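Local atomic coordinates of CELL WALL surface anchor family protein (Streptococcus pneumoniae, PDB entry 2WW8), a protein that acts as a pilus adhesin of the pneumococcal surface, probably attaching the bacterium to host cells through an integrin-like domain carried on a stalk of smaller domains. Residues K49-E57 with Y724-K733; K734-K742 with D786-S795. One frame throughout, in Å; residues are numbered along the deposited sequence.

Contact 1 (K49-E57 with Y724-K733); sequences KVVIKETGE and YPEITISKEK
V51, K53 and T55 pair in parallel with the strand 724-730, joining two pieces of chain some 670 residues apart in one small mixed sheet. P725 O accepts from V51 N, and the alternation continues to K731 N, which donates to T55 O at 2.9 Å. Six backbone bonds result, that from I729 N to K53 O being nearly straight (172° at the hydrogen). The β-branched V51, I52, T55, I727, T728 and I729 suit such extended chain. On the inner face I52 and I729 run alongside each other in the same direction, with I52 CG2 3.8 Å from I729 CD1; V50 CG2 touches the P725 ring at CG. E54, on the isoleucine face, rests OE1 against K731 CD at 3.2 Å; E103, a like charge close by, would tend to raise the glutamate's pKa, while K731 NZ, near both carboxylates, probably offsets this. This is a prealbumin-like (CNA_B) domain, in which strand 724-730 fits between 48-55 and 135-137, while F67 packs on I52 and V129 on I727. On the other face, Y724 has CG between its backbone N and carbonyl carbon (chi1 65°), which turns the ring toward K49. The extended lysine lays CE over the ring centre, 3.9 Å from the centroid, a CH-pi contact; NZ adds an off-centre cation-pi contact and a salt bridge to E139. V51 CG2 meets Y724 CE1 at 3.5 Å. E726 keeps its carboxylate for R137, and the K53 methylenes pass it. Beyond the strands, K733 NZ reaches E57 OE1 at 2.9 Å in a salt bridge whose hydrogen bond is weak.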
ATOM      1  N   LYS A  49      40.090  -2.983   7.841  1.00 18.04           N
ATOM      2  CA  LYS A  49      40.269  -2.601   9.244  1.00 16.58           C
ATOM      3  C   LYS A  49      40.650  -3.766  10.156  1.00 16.80           C
ATOM      4  O   LYS A  49      40.073  -4.848  10.045  1.00 17.70           O
ATOM      5  CB  LYS A  49      39.035  -1.917   9.820  1.00 15.90           C
ATOM      6  CG  LYS A  49      39.208  -1.543  11.284  1.00 13.21           C
ATOM      7  CD  LYS A  49      37.910  -1.055  11.858  1.00 10.69           C
ATOM      8  CE  LYS A  49      38.056  -0.522  13.250  1.00 13.78           C
ATOM      9  NZ  LYS A  49      36.918   0.384  13.586  1.00 13.93           N
ATOM     10  N   VAL A  50      41.608  -3.545  11.055  1.00 15.51           N
ATOM     11  CA  VAL A  50      41.999  -4.546  12.055  1.00 14.78           C
ATOM     12  C   VAL A  50      42.350  -3.878  13.385  1.00 14.16           C
ATOM     13  O   VAL A  50      42.896  -2.776  13.398  1.00 14.39           O
ATOM     14  CB  VAL A  50      43.117  -5.483  11.540  1.00 14.84           C
ATOM     15  CG1 VAL A  50      44.444  -4.737  11.361  1.00 14.17           C
ATOM     16  CG2 VAL A  50      43.255  -6.697  12.452  1.00 13.82           C
ATOM     17  N   VAL A  51      42.005  -4.516  14.495  1.00 13.05           N
ATOM     18  CA  VAL A  51      42.214  -3.932  15.817  1.00 13.44           C
ATOM     19  C   VAL A  51      42.989  -4.958  16.676  1.00 14.12           C
ATOM     20  O   VAL A  51      42.715  -6.162  16.589  1.00 13.52           O
ATOM     21  CB  VAL A  51      40.844  -3.505  16.445  1.00 13.78           C
ATOM     22  CG1 VAL A  51      40.948  -3.142  17.935  1.00 12.20           C
ATOM     23  CG2 VAL A  51      40.162  -2.382  15.634  1.00 12.66           C
ATOM     24  N   ILE A  52      43.968  -4.503  17.467  1.00 14.58           N
ATOM     25  CA  ILE A  52      44.720  -5.383  18.381  1.00 14.62           C
ATOM     26  C   ILE A  52      44.631  -4.929  19.833  1.00 14.66           C
ATOM     27  O   ILE A  52      44.913  -3.775  20.152  1.00 13.85           O
ATOM     28  CB  ILE A  52      46.214  -5.556  18.047  1.00 14.56           C
ATOM     29  CG1 ILE A  52      46.456  -5.892  16.571  1.00 14.68           C
ATOM     30  CG2 ILE A  52      46.773  -6.710  18.862  1.00 14.04           C
ATOM     31  CD1 ILE A  52      46.815  -4.689  15.699  1.00 14.61           C
ATOM     32  N   LYS A  53      44.210  -5.856  20.685  1.00 15.48           N
ATOM     33  CA  LYS A  53      44.178  -5.681  22.131  1.00 16.89           C
ATOM     34  C   LYS A  53      45.307  -6.515  22.736  1.00 17.50           C
ATOM     35  O   LYS A  53      45.594  -7.611  22.222  1.00 16.87           O
ATOM     36  CB  LYS A  53      42.865  -6.178  22.746  1.00 17.00           C
ATOM     37  CG  LYS A  53      41.672  -5.268  22.542  1.00 19.72           C
ATOM     38  CD  LYS A  53      40.489  -5.743  23.364  1.00 22.57           C
ATOM     39  CE  LYS A  53      39.430  -4.662  23.361  1.00 27.02           C
ATOM     40  NZ  LYS A  53      38.537  -4.846  24.539  1.00 30.99           N
ATOM     41  N   GLU A  54      45.910  -5.985  23.809  1.00 17.40           N
ATOM     42  CA  GLU A  54      46.888  -6.714  24.637  1.00 18.18           C
ATOM     43  C   GLU A  54      46.458  -6.837  26.101  1.00 18.64           C
ATOM     44  O   GLU A  54      46.116  -5.837  26.746  1.00 18.34           O
ATOM     45  CB  GLU A  54      48.275  -6.088  24.521  1.00 17.37           C
ATOM     46  CG  GLU A  54      48.781  -5.974  23.083  1.00 17.88           C
ATOM     47  CD  GLU A  54      50.290  -6.118  22.975  1.00 21.33           C
ATOM     48  OE1 GLU A  54      50.967  -5.908  24.013  1.00 20.33           O
ATOM     49  OE2 GLU A  54      50.787  -6.432  21.865  1.00 19.31           O
ATOM     50  N   THR A  55      46.444  -8.071  26.604  1.00 19.79           N
ATOM     51  CA  THR A  55      46.221  -8.302  28.038  1.00 22.17           C
ATOM     52  C   THR A  55      47.453  -8.868  28.783  1.00 23.39           C
ATOM     53  O   THR A  55      48.394  -9.385  28.169  1.00 23.18           O
ATOM     54  CB  THR A  55      44.986  -9.199  28.314  1.00 21.54           C
ATOM     55  OG1 THR A  55      45.224 -10.518  27.789  1.00 20.26           O
ATOM     56  CG2 THR A  55      43.705  -8.564  27.750  1.00 22.83           C
ATOM     57  N   GLY A  56      47.440  -8.776  30.110  1.00 25.61           N
ATOM     58  CA  GLY A  56      48.531  -9.272  30.946  1.00 28.67           C
ATOM     59  C   GLY A  56      47.982  -9.804  32.255  1.00 30.99           C
ATOM     60  O   GLY A  56      47.131 -10.696  32.233  1.00 30.87           O
ATOM     61  N   GLU A  57      48.473  -9.244  33.365  1.00 32.96           N
ATOM     62  CA  GLU A  57      48.122  -9.577  34.759  1.00 34.85           C
ATOM     63  C   GLU A  57      46.767 -10.255  34.988  1.00 35.48           C
ATOM     64  O   GLU A  57      45.769  -9.569  35.247  1.00 35.98           O
ATOM     65  CB  GLU A  57      48.224  -8.327  35.651  1.00 35.13           C
ATOM     66  CG  GLU A  57      48.763  -8.570  37.075  1.00 37.08           C
ATOM     67  CD  GLU A  57      50.190  -9.134  37.120  1.00 39.58           C
ATOM     68  OE1 GLU A  57      50.747  -9.478  36.050  1.00 41.51           O
ATOM     69  OE2 GLU A  57      50.772  -9.248  38.226  1.00 37.84           O
ATOM     70  N   TYR A 724      34.751  -6.185  11.860  1.00 15.59           N
ATOM     71  CA  TYR A 724      36.208  -6.166  11.771  1.00 16.74           C
ATOM     72  C   TYR A 724      36.820  -7.176  12.742  1.00 16.61           C
ATOM     73  O   TYR A 724      36.256  -7.438  13.804  1.00 16.16           O
ATOM     74  CB  TYR A 724      36.779  -4.748  11.927  1.00 16.03           C
ATOM     75  CG  TYR A 724      36.521  -4.186  13.291  1.00 17.66           C
ATOM     76  CD1 TYR A 724      37.328  -4.560  14.368  1.00 17.72           C
ATOM     77  CD2 TYR A 724      35.464  -3.312  13.508  1.00 18.56           C
ATOM     78  CE1 TYR A 724      37.087  -4.075  15.630  1.00 18.21           C
ATOM     79  CE2 TYR A 724      35.219  -2.808  14.778  1.00 20.15           C
ATOM     80  CZ  TYR A 724      36.046  -3.196  15.824  1.00 19.77           C
ATOM     81  OH  TYR A 724      35.832  -2.733  17.096  1.00 22.23           O
ATOM     82  N   PRO A 725      37.968  -7.756  12.361  1.00 17.59           N
ATOM     83  CA  PRO A 725      38.726  -8.625  13.281  1.00 18.11           C
ATOM     84  C   PRO A 725      39.449  -7.889  14.412  1.00 18.58           C
ATOM     85  O   PRO A 725      40.087  -6.853  14.175  1.00 18.59           O
ATOM     86  CB  PRO A 725      39.724  -9.356  12.366  1.00 17.49           C
ATOM     87  CG  PRO A 725      39.864  -8.466  11.176  1.00 17.54           C
ATOM     88  CD  PRO A 725      38.597  -7.646  11.030  1.00 16.76           C
ATOM     89  N   GLU A 726      39.316  -8.433  15.623  1.00 18.92           N
ATOM     90  CA  GLU A 726      40.037  -8.010  16.819  1.00 19.16           C
ATOM     91  C   GLU A 726      40.886  -9.163  17.374  1.00 19.55           C
ATOM     92  O   GLU A 726      40.363 -10.150  17.909  1.00 19.34           O
ATOM     93  CB  GLU A 726      39.073  -7.433  17.861  1.00 18.38           C
ATOM     94  CG  GLU A 726      39.669  -7.281  19.235  1.00 20.26           C
ATOM     95  CD  GLU A 726      38.614  -7.436  20.302  1.00 22.32           C
ATOM     96  OE1 GLU A 726      37.869  -6.443  20.448  1.00 22.28           O
ATOM     97  OE2 GLU A 726      38.541  -8.510  20.966  1.00 18.63           O
ATOM     98  N   ILE A 727      42.202  -9.045  17.217  1.00 20.27           N
ATOM     99  CA  ILE A 727      43.133  -9.946  17.907  1.00 20.82           C
ATOM    100  C   ILE A 727      43.379  -9.517  19.349  1.00 20.49           C
ATOM    101  O   ILE A 727      43.649  -8.348  19.631  1.00 19.94           O
ATOM    102  CB  ILE A 727      44.510 -10.058  17.265  1.00 20.49           C
ATOM    103  CG1 ILE A 727      44.385 -10.437  15.799  1.00 21.97           C
ATOM    104  CG2 ILE A 727      45.254 -11.192  17.944  1.00 21.78           C
ATOM    105  CD1 ILE A 727      45.249  -9.585  14.915  1.00 25.67           C
ATOM    106  N   THR A 728      43.258 -10.487  20.249  1.00 20.34           N
ATOM    107  CA  THR A 728      43.654 -10.306  21.630  1.00 20.28           C
ATOM    108  C   THR A 728      44.980 -11.054  21.840  1.00 20.67           C
ATOM    109  O   THR A 728      45.103 -12.263  21.588  1.00 19.64           O
ATOM    110  CB  THR A 728      42.543 -10.683  22.626  1.00 19.99           C
ATOM    111  OG1 THR A 728      41.426  -9.826  22.379  1.00 20.48           O
ATOM    112  CG2 THR A 728      42.998 -10.475  24.083  1.00 20.66           C
ATOM    113  N   ILE A 729      45.981 -10.289  22.257  1.00 20.03           N
ATOM    114  CA  ILE A 729      47.280 -10.875  22.606  1.00 20.85           C
ATOM    115  C   ILE A 729      47.464 -10.954  24.110  1.00 20.17           C
ATOM    116  O   ILE A 729      47.428  -9.938  24.812  1.00 19.44           O
ATOM    117  CB  ILE A 729      48.462 -10.184  21.929  1.00 20.28           C
ATOM    118  CG1 ILE A 729      48.521 -10.635  20.465  1.00 21.10           C
ATOM    119  CG2 ILE A 729      49.750 -10.595  22.627  1.00 21.69           C
ATOM    120  CD1 ILE A 729      49.169  -9.628  19.545  1.00 21.14           C
ATOM    121  N   SER A 730      47.613 -12.194  24.565  1.00 21.07           N
ATOM    122  CA  SER A 730      48.072 -12.473  25.922  1.00 21.75           C
ATOM    123  C   SER A 730      49.594 -12.336  26.047  1.00 21.23           C
ATOM    124  O   SER A 730      50.363 -13.118  25.491  1.00 21.03           O
ATOM    125  CB  SER A 730      47.609 -13.862  26.355  1.00 21.99           C
ATOM    126  OG  SER A 730      46.237 -13.785  26.665  1.00 25.21           O
ATOM    127  N   LYS A 731      50.036 -11.328  26.784  1.00 21.15           N
ATOM    128  CA  LYS A 731      51.466 -11.044  26.857  1.00 21.13           C
ATOM    129  C   LYS A 731      52.089 -11.711  28.101  1.00 21.90           C
ATOM    130  O   LYS A 731      51.399 -11.872  29.122  1.00 21.69           O
ATOM    131  CB  LYS A 731      51.645  -9.523  26.792  1.00 21.21           C
ATOM    132  CG  LYS A 731      51.564  -8.915  25.392  1.00 19.92           C
ATOM    133  CD  LYS A 731      52.889  -8.230  24.967  1.00 23.01           C
ATOM    134  CE  LYS A 731      53.874  -9.090  24.156  1.00 23.35           C
ATOM    135  NZ  LYS A 731      53.386  -9.794  22.914  1.00 25.02           N
ATOM    136  N   GLU A 732      53.358 -12.130  28.013  1.00 22.04           N
ATOM    137  CA  GLU A 732      54.080 -12.685  29.182  1.00 22.55           C
ATOM    138  C   GLU A 732      54.907 -11.597  29.874  1.00 20.93           C
ATOM    139  O   GLU A 732      55.748 -10.946  29.243  1.00 19.13           O
ATOM    140  CB  GLU A 732      55.024 -13.866  28.854  1.00 23.29           C
ATOM    141  CG  GLU A 732      54.592 -14.864  27.768  1.00 27.39           C
ATOM    142  CD  GLU A 732      53.658 -15.974  28.264  1.00 33.17           C
ATOM    143  OE1 GLU A 732      54.023 -16.688  29.229  1.00 34.10           O
ATOM    144  OE2 GLU A 732      52.557 -16.153  27.674  1.00 36.48           O
ATOM    145  N   LYS A 733      54.663 -11.399  31.166  1.00 20.33           N
ATOM    146  CA  LYS A 733      55.550 -10.563  31.976  1.00 20.05           C
ATOM    147  C   LYS A 733      57.013 -10.939  31.701  1.00 19.51           C
ATOM    148  O   LYS A 733      57.373 -12.120  31.710  1.00 18.77           O
ATOM    149  CB  LYS A 733      55.234 -10.754  33.458  1.00 19.94           C
ATOM    150  CG  LYS A 733      55.545  -9.558  34.337  1.00 20.63           C
ATOM    151  CD  LYS A 733      54.298  -8.735  34.615  1.00 22.00           C
ATOM    152  CE  LYS A 733      54.410  -8.067  35.973  1.00 23.88           C
ATOM    153  NZ  LYS A 733      53.057  -7.690  36.445  1.00 24.65           N
TER

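Contact 2 (K734-K742 with D786-S795); sequences KLGDIEFIK and DGKLTFKNLS
In the apolar centre the F740 side chain runs across that of F791, bringing CD1 to the edge of the F791 ring, 3.9 Å from CE2. I738 CG2 spans the neighbouring space, touching F791 CD2 and L794 CD1. The strands 736-744 and 788-794 are antiparallel neighbours in the second prealbumin-like (CNA_B) domain, 788-794 being an outermost strand of the four-stranded mixed sheet, and their large flat and branched side chains fill the domain interior against L758 and L801 of the facing sheet. K742 belongs to the same buried side: its NZ is joined covalently to N854 CG, an isopeptide bond that locks the first strand to the last. Its backbone N donates to G787 O at 2.8 Å. Glycine suits position 787, where phi is positive and the K742 carbonyl occupies the place a side chain would take.

At the other end N793 and L794 both face G736 in a G1 beta bulge. Asparagine is well suited to the left-handed conformation found at 793, and the small G736 exchanges two bonds with L794, its N meeting L794 O in the carbonyl plane on a lone pair at 2.9 Å.

The outward face is mainly polar, I741 apart. E739, extended with CG anti to its N (chi1 -180°), carries its carboxylate across the neighbouring strand, where T790 OG1 donates to OE2; the modelled 2.5 Å is very short and doubtful. The K788 aliphatic chain runs past the same carboxylate, CE 3.5 Å from OE1. D786 closes an Asx turn: K788 N reaches its OD1 from above the carboxylate plane, 2.9 Å away.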
ATOM      1  N   LYS A 734      57.857  -9.950  31.416  1.00 19.71           N
ATOM      2  CA  LYS A 734      59.290 -10.235  31.268  1.00 19.91           C
ATOM      3  C   LYS A 734      60.028 -10.269  32.596  1.00 19.57           C
ATOM      4  O   LYS A 734      59.746  -9.506  33.525  1.00 18.44           O
ATOM      5  CB  LYS A 734      60.004  -9.363  30.229  1.00 19.93           C
ATOM      6  CG  LYS A 734      59.900  -7.855  30.395  1.00 20.22           C
ATOM      7  CD  LYS A 734      61.230  -7.229  30.798  1.00 19.30           C
ATOM      8  CE  LYS A 734      62.224  -7.125  29.653  1.00 18.82           C
ATOM      9  NZ  LYS A 734      62.476  -8.473  29.083  1.00 17.03           N
ATOM     10  N   LEU A 735      60.968 -11.200  32.672  1.00 20.33           N
ATOM     11  CA  LEU A 735      61.770 -11.309  33.881  1.00 21.34           C
ATOM     12  C   LEU A 735      63.237 -10.914  33.644  1.00 22.40           C
ATOM     13  O   LEU A 735      63.771 -11.001  32.534  1.00 22.18           O
ATOM     14  CB  LEU A 735      61.598 -12.696  34.529  1.00 20.96           C
ATOM     15  CG  LEU A 735      60.161 -13.065  34.939  1.00 20.36           C
ATOM     16  CD1 LEU A 735      60.043 -14.570  35.131  1.00 19.12           C
ATOM     17  CD2 LEU A 735      59.603 -12.292  36.154  1.00 18.95           C
ATOM     18  N   GLY A 736      63.896 -10.473  34.709  1.00 23.48           N
ATOM     19  CA  GLY A 736      65.283 -10.048  34.602  1.00 23.69           C
ATOM     20  C   GLY A 736      66.311 -11.156  34.454  1.00 24.67           C
ATOM     21  O   GLY A 736      66.117 -12.298  34.902  1.00 23.63           O
ATOM     22  N   ASP A 737      67.417 -10.761  33.825  1.00 24.80           N
ATOM     23  CA  ASP A 737      68.636 -11.554  33.755  1.00 25.61           C
ATOM     24  C   ASP A 737      69.915 -10.694  33.754  1.00 25.10           C
ATOM     25  O   ASP A 737      69.924  -9.551  33.280  1.00 24.36           O
ATOM     26  CB  ASP A 737      68.583 -12.482  32.546  1.00 27.07           C
ATOM     27  CG  ASP A 737      68.708 -11.733  31.235  1.00 31.86           C
ATOM     28  OD1 ASP A 737      67.840 -10.892  30.897  1.00 35.07           O
ATOM     29  OD2 ASP A 737      69.711 -11.995  30.540  1.00 38.15           O
ATOM     30  N   ILE A 738      70.997 -11.256  34.298  1.00 22.94           N
ATOM     31  CA  ILE A 738      72.258 -10.549  34.496  1.00 21.84           C
ATOM     32  C   ILE A 738      73.332 -11.622  34.721  1.00 20.86           C
ATOM     33  O   ILE A 738      73.092 -12.651  35.368  1.00 20.63           O
ATOM     34  CB  ILE A 738      72.179  -9.487  35.639  1.00 21.38           C
ATOM     35  CG1 ILE A 738      73.495  -8.705  35.724  1.00 21.40           C
ATOM     36  CG2 ILE A 738      71.807 -10.119  37.004  1.00 22.40           C
ATOM     37  CD1 ILE A 738      73.367  -7.314  36.365  1.00 20.48           C
ATOM     38  N   GLU A 739      74.500 -11.411  34.132  1.00 18.80           N
ATOM     39  CA  GLU A 739      75.584 -12.378  34.223  1.00 17.52           C
ATOM     40  C   GLU A 739      76.876 -11.637  34.593  1.00 17.02           C
ATOM     41  O   GLU A 739      77.131 -10.553  34.049  1.00 16.58           O
ATOM     42  CB  GLU A 739      75.768 -13.063  32.882  1.00 17.03           C
ATOM     43  CG  GLU A 739      76.878 -14.081  32.911  1.00 18.69           C
ATOM     44  CD  GLU A 739      76.957 -14.785  31.589  1.00 25.21           C
ATOM     45  OE1 GLU A 739      77.623 -14.257  30.667  1.00 27.17           O
ATOM     46  OE2 GLU A 739      76.298 -15.848  31.491  1.00 22.06           O
ATOM     47  N   PHE A 740      77.668 -12.229  35.486  1.00 16.35           N
ATOM     48  CA  PHE A 740      78.931 -11.659  35.970  1.00 15.63           C
ATOM     49  C   PHE A 740      80.007 -12.704  35.642  1.00 16.35           C
ATOM     50  O   PHE A 740      79.740 -13.923  35.611  1.00 15.75           O
ATOM     51  CB  PHE A 740      78.913 -11.453  37.489  1.00 15.93           C
ATOM     52  CG  PHE A 740      77.837 -10.518  38.008  1.00 16.20           C
ATOM     53  CD1 PHE A 740      76.562 -10.972  38.332  1.00 15.86           C
ATOM     54  CD2 PHE A 740      78.119  -9.185  38.236  1.00 14.78           C
ATOM     55  CE1 PHE A 740      75.576 -10.101  38.830  1.00 15.89           C
ATOM     56  CE2 PHE A 740      77.135  -8.315  38.740  1.00 14.49           C
ATOM     57  CZ  PHE A 740      75.861  -8.772  39.054  1.00 15.95           C
ATOM     58  N   ILE A 741      81.219 -12.227  35.360  1.00 15.27           N
ATOM     59  CA  ILE A 741      82.347 -13.110  35.149  1.00 14.19           C
ATOM     60  C   ILE A 741      83.319 -12.850  36.297  1.00 15.08           C
ATOM     61  O   ILE A 741      83.802 -11.710  36.486  1.00 13.10           O
ATOM     62  CB  ILE A 741      83.027 -12.894  33.803  1.00 14.97           C
ATOM     63  CG1 ILE A 741      82.032 -13.113  32.661  1.00 17.22           C
ATOM     64  CG2 ILE A 741      84.216 -13.876  33.652  1.00 12.78           C
ATOM     65  CD1 ILE A 741      81.830 -11.927  31.789  1.00 22.31           C
ATOM     66  N   LYS A 742      83.568 -13.909  37.077  1.00 16.14           N
ATOM     67  CA  LYS A 742      84.574 -13.859  38.145  1.00 14.84           C
ATOM     68  C   LYS A 742      85.972 -13.948  37.518  1.00 15.66           C
ATOM     69  O   LYS A 742      86.247 -14.892  36.764  1.00 14.93           O
ATOM     70  CB  LYS A 742      84.419 -15.043  39.107  1.00 15.49           C
ATOM     71  CG  LYS A 742      85.395 -14.906  40.322  1.00 11.45           C
ATOM     72  CD  LYS A 742      84.844 -13.833  41.288  1.00 12.04           C
ATOM     73  CE  LYS A 742      85.670 -13.687  42.574  1.00 16.90           C
ATOM     74  NZ  LYS A 742      87.100 -13.451  42.234  1.00 15.19           N
ATOM     75  N   ASP A 786      84.732 -21.029  32.872  1.00 22.36           N
ATOM     76  CA  ASP A 786      84.415 -19.747  32.228  1.00 21.66           C
ATOM     77  C   ASP A 786      84.243 -18.571  33.195  1.00 21.04           C
ATOM     78  O   ASP A 786      84.147 -17.425  32.762  1.00 21.42           O
ATOM     79  CB  ASP A 786      83.193 -19.874  31.305  1.00 22.23           C
ATOM     80  CG  ASP A 786      81.913 -20.279  32.052  1.00 23.61           C
ATOM     81  OD1 ASP A 786      81.846 -20.248  33.301  1.00 24.33           O
ATOM     82  OD2 ASP A 786      80.930 -20.654  31.381  1.00 26.03           O
ATOM     83  N   GLY A 787      84.228 -18.828  34.500  1.00 20.61           N
ATOM     84  CA  GLY A 787      84.100 -17.772  35.501  1.00 19.83           C
ATOM     85  C   GLY A 787      82.677 -17.260  35.681  1.00 19.52           C
ATOM     86  O   GLY A 787      82.437 -16.376  36.510  1.00 18.87           O
ATOM     87  N   LYS A 788      81.731 -17.805  34.913  1.00 19.85           N
ATOM     88  CA  LYS A 788      80.379 -17.219  34.846  1.00 19.22           C
ATOM     89  C   LYS A 788      79.434 -17.491  35.995  1.00 18.67           C
ATOM     90  O   LYS A 788      79.269 -18.626  36.419  1.00 19.18           O
ATOM     91  CB  LYS A 788      79.675 -17.575  33.539  1.00 19.12           C
ATOM     92  CG  LYS A 788      80.340 -16.924  32.355  1.00 18.66           C
ATOM     93  CD  LYS A 788      79.597 -17.242  31.089  1.00 21.25           C
ATOM     94  CE  LYS A 788      80.216 -16.512  29.906  1.00 22.56           C
ATOM     95  NZ  LYS A 788      79.867 -17.356  28.726  1.00 23.91           N
ATOM     96  N   LEU A 789      78.828 -16.427  36.495  1.00 18.47           N
ATOM     97  CA  LEU A 789      77.658 -16.505  37.356  1.00 19.02           C
ATOM     98  C   LEU A 789      76.428 -15.962  36.638  1.00 19.19           C
ATOM     99  O   LEU A 789      76.261 -14.741  36.535  1.00 20.28           O
ATOM    100  CB  LEU A 789      77.875 -15.629  38.574  1.00 18.08           C
ATOM    101  CG  LEU A 789      78.963 -16.105  39.535  1.00 18.90           C
ATOM    102  CD1 LEU A 789      79.247 -14.921  40.395  1.00 19.20           C
ATOM    103  CD2 LEU A 789      78.550 -17.322  40.347  1.00 18.91           C
ATOM    104  N   THR A 790      75.569 -16.861  36.171  1.00 19.29           N
ATOM    105  CA  THR A 790      74.452 -16.537  35.275  1.00 18.86           C
ATOM    106  C   THR A 790      73.113 -16.614  36.018  1.00 19.86           C
ATOM    107  O   THR A 790      72.695 -17.715  36.429  1.00 19.87           O
ATOM    108  CB  THR A 790      74.451 -17.491  34.064  1.00 19.12           C
ATOM    109  OG1 THR A 790      75.689 -17.330  33.362  1.00 17.85           O
ATOM    110  CG2 THR A 790      73.266 -17.192  33.097  1.00 18.29           C
ATOM    111  N   PHE A 791      72.476 -15.451  36.183  1.00 19.36           N
ATOM    112  CA  PHE A 791      71.144 -15.311  36.777  1.00 20.25           C
ATOM    113  C   PHE A 791      70.055 -14.942  35.749  1.00 20.89           C
ATOM    114  O   PHE A 791      70.240 -14.040  34.932  1.00 19.94           O
ATOM    115  CB  PHE A 791      71.180 -14.292  37.910  1.00 19.75           C
ATOM    116  CG  PHE A 791      72.325 -14.517  38.861  1.00 21.64           C
ATOM    117  CD1 PHE A 791      72.446 -15.721  39.539  1.00 22.72           C
ATOM    118  CD2 PHE A 791      73.283 -13.549  39.046  1.00 19.91           C
ATOM    119  CE1 PHE A 791      73.510 -15.935  40.394  1.00 22.74           C
ATOM    120  CE2 PHE A 791      74.338 -13.748  39.927  1.00 22.61           C
ATOM    121  CZ  PHE A 791      74.447 -14.951  40.588  1.00 21.08           C
ATOM    122  N   LYS A 792      68.935 -15.658  35.777  1.00 20.97           N
ATOM    123  CA  LYS A 792      67.837 -15.387  34.838  1.00 21.53           C
ATOM    124  C   LYS A 792      66.516 -15.681  35.557  1.00 21.02           C
ATOM    125  O   LYS A 792      66.541 -16.212  36.672  1.00 20.33           O
ATOM    126  CB  LYS A 792      68.021 -16.192  33.541  1.00 21.38           C
ATOM    127  CG  LYS A 792      67.662 -17.661  33.680  1.00 23.66           C
ATOM    128  CD  LYS A 792      68.493 -18.543  32.742  1.00 28.28           C
ATOM    129  CE  LYS A 792      67.963 -19.982  32.781  1.00 30.17           C
ATOM    130  NZ  LYS A 792      67.089 -20.240  31.574  1.00 32.48           N
ATOM    131  N   ASN A 793      65.390 -15.317  34.939  1.00 20.72           N
ATOM    132  CA  ASN A 793      64.055 -15.498  35.534  1.00 20.23           C
ATOM    133  C   ASN A 793      63.891 -14.785  36.880  1.00 18.87           C
ATOM    134  O   ASN A 793      63.270 -15.307  37.808  1.00 16.02           O
ATOM    135  CB  ASN A 793      63.671 -16.980  35.670  1.00 20.87           C
ATOM    136  CG  ASN A 793      63.933 -17.780  34.404  1.00 23.56           C
ATOM    137  OD1 ASN A 793      63.580 -17.374  33.292  1.00 20.50           O
ATOM    138  ND2 ASN A 793      64.570 -18.935  34.574  1.00 27.06           N
ATOM    139  N   LEU A 794      64.475 -13.591  36.974  1.00 18.46           N
ATOM    140  CA  LEU A 794      64.477 -12.832  38.218  1.00 18.56           C
ATOM    141  C   LEU A 794      63.282 -11.882  38.323  1.00 18.43           C
ATOM    142  O   LEU A 794      63.065 -11.078  37.423  1.00 18.03           O
ATOM    143  CB  LEU A 794      65.778 -12.039  38.348  1.00 17.93           C
ATOM    144  CG  LEU A 794      67.143 -12.732  38.441  1.00 17.52           C
ATOM    145  CD1 LEU A 794      68.160 -11.615  38.618  1.00 13.73           C
ATOM    146  CD2 LEU A 794      67.245 -13.757  39.590  1.00 15.40           C
ATOM    147  N   SER A 795      62.544 -11.977  39.429  1.00 18.90           N
ATOM    148  CA  SER A 795      61.422 -11.083  39.748  1.00 20.38           C
ATOM    149  C   SER A 795      61.883  -9.658  40.040  1.00 20.70           C
ATOM    150  O   SER A 795      63.058  -9.416  40.366  1.00 19.61           O
ATOM    151  CB  SER A 795      60.688 -11.561  41.001  1.00 20.06           C
ATOM    152  OG  SER A 795      60.710 -12.976  41.065  1.00 23.52           O
TER

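Overall arrangement
From the N terminus the chain lays down the strand of 49-57, completes most of the first prealbumin-like domain, and then leaves to build the parts that hold the magnesium and calcium sites. When 724-733 returns, contact 1 closes a loop of 666 residues, which takes in the rest of this domain as well as the metal-binding parts. The chain runs on into 734-742, and contact 2 closes a shorter loop of 43 residues, joining the first strand of the second prealbumin-like domain to the edge strand of the same sheet. The contacts are in series, centres about 31 Å apart, neither enclosing nor crossing the other. Between them, K734 bonds through its backbone to G109 of the first domain.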